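Local coordinates for AF1502 (Archaeoglobus fulgidus, PDB 5A1Q), which is of unknown function but carries the STAC domain, a domain associated with transmembrane solute transport and two-component signal transduction systems, at residues Asp37-Asp40 against Ser41-Lys44. Sequence-based numbering, arbitrary orientation.
Sequences DVDD and SNYK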
loop_
_atom_site.group_PDB
_atom_site.type_symbol
_atom_site.label_atom_id
_atom_site.label_comp_id
_atom_site.label_asym_id
_atom_site.label_seq_id
_atom_site.Cartn_x
_atom_site.Cartn_y
_atom_site.Cartn_z
ATOM N N ASP A 37 -0.529 13.980 -2.575
ATOM C CA ASP A 37 -0.351 14.760 -1.368
ATOM C C ASP A 37 -1.016 14.051 -0.188
ATOM O O ASP A 37 -1.609 12.977 -0.357
ATOM C CB ASP A 37 -0.867 16.184 -1.579
ATOM C CG ASP A 37 -2.392 16.288 -1.663
ATOM O OD1 ASP A 37 -3.076 15.238 -1.679
ATOM O OD2 ASP A 37 -2.927 17.457 -1.722
ATOM N N VAL A 38 -0.866 14.648 0.982
ATOM C CA VAL A 38 -1.486 14.158 2.195
ATOM C C VAL A 38 -2.414 15.249 2.671
ATOM O O VAL A 38 -2.025 16.422 2.781
ATOM C CB VAL A 38 -0.440 13.828 3.321
ATOM C CG1 VAL A 38 -1.150 13.360 4.570
ATOM C CG2 VAL A 38 0.500 12.761 2.831
ATOM N N ASP A 39 -3.669 14.868 2.971
ATOM C CA ASP A 39 -4.622 15.821 3.500
ATOM C C ASP A 39 -5.668 15.137 4.398
ATOM O O ASP A 39 -5.548 13.943 4.657
ATOM C CB ASP A 39 -5.317 16.606 2.373
ATOM C CG ASP A 39 -6.084 15.714 1.399
ATOM O OD1 ASP A 39 -6.534 14.592 1.735
ATOM O OD2 ASP A 39 -6.233 16.145 0.239
ATOM N N ASP A 40 -6.591 15.950 4.947
ATOM C CA ASP A 40 -7.591 15.360 5.866
ATOM C C ASP A 40 -8.404 14.250 5.205
ATOM O O ASP A 40 -8.861 13.312 5.873
ATOM C CB ASP A 40 -8.509 16.412 6.403
ATOM C CG ASP A 40 -7.837 17.363 7.400
ATOM O OD1 ASP A 40 -6.820 16.968 8.030
ATOM O OD2 ASP A 40 -8.436 18.480 7.551
ATOM N N SER A 41 -8.586 14.349 3.896
ATOM C CA SER A 41 -9.435 13.379 3.206
ATOM C C SER A 41 -8.775 12.033 2.998
ATOM O O SER A 41 -9.511 11.048 2.856
ATOM C CB SER A 41 -9.896 13.868 1.817
ATOM O OG SER A 41 -10.703 15.044 1.847
ATOM N N ASN A 42 -7.427 11.961 2.961
ATOM C CA ASN A 42 -6.749 10.720 2.551
ATOM C C ASN A 42 -5.799 10.133 3.538
ATOM O O ASN A 42 -5.273 9.016 3.340
ATOM C CB ASN A 42 -6.083 10.904 1.165
ATOM C CG ASN A 42 -4.867 11.817 1.197
ATOM O OD1 ASN A 42 -4.326 12.147 2.251
ATOM N ND2 ASN A 42 -4.393 12.180 0.025
ATOM N N TYR A 43 -5.491 10.850 4.650
ATOM C CA TYR A 43 -4.484 10.323 5.537
ATOM C C TYR A 43 -4.821 9.009 6.205
ATOM O O TYR A 43 -3.918 8.208 6.426
ATOM C CB TYR A 43 -4.029 11.353 6.602
ATOM C CG TYR A 43 -4.940 11.576 7.785
ATOM C CD1 TYR A 43 -6.077 12.260 7.626
ATOM C CD2 TYR A 43 -4.637 11.038 9.034
ATOM C CE1 TYR A 43 -6.948 12.532 8.664
ATOM C CE2 TYR A 43 -5.471 11.314 10.135
ATOM C CZ TYR A 43 -6.633 12.071 9.924
ATOM O OH TYR A 43 -7.567 12.333 10.904
ATOM N N LYS A 44 -6.094 8.773 6.487
ATOM C CA LYS A 44 -6.426 7.571 7.210
ATOM C C LYS A 44 -6.242 6.381 6.261
ATOM O O LYS A 44 -5.781 5.319 6.697
ATOM C CB LYS A 44 -7.811 7.639 7.764
ATOM C CG LYS A 44 -7.872 8.580 8.977
ATOM C CD LYS A 44 -9.138 8.387 9.765
ATOM C CE LYS A 44 -9.200 9.412 10.918
ATOM N NZ LYS A 44 -10.311 9.260 11.878
HETATM O O HOH W 1 -8.651 10.492 6.036
#
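The Tyr43 ring turns its edge to the Asp39 and Asp40 carbonyls, with CD1 3.5 Å from Asp40 O, while CG of Lys44 lies over the centre of one face. The second flat group, the Asn42 amide, stands 30° from the Asp39 carboxylate plane and nearly perpendicular to that of Asp37. This amide illustrates how one side chain can tie a turn to the extended residues before it. Asn42, with chi1 at 71°, folds its side chain back over its own backbone. Its OD1 accepts from Asp39 N at 2.9 Å, almost straight. Its ND2 donates to Asp37 O at 2.9 Å from above the carbonyl plane. Asp39 OD1 in turn receives weak bonds from Ser41 N and Asn42 N; the first closes an Asx turn, though only weakly. Asp39 O accepts two more, from Asn42 N and from Tyr43 N at 3.1 Å. A water links Asp40 O to Lys44 N. Asp40 OD1 bonds to Ile5 N, and Lys44 NZ forms a salt bridge with Glu68 of helix 57-70. The turn ends the loop after helix 22-33, with Asn42 at the N-cap position of helix 43-51 and Val38 packed against Tyr7 and Leu10 of helix 7-18.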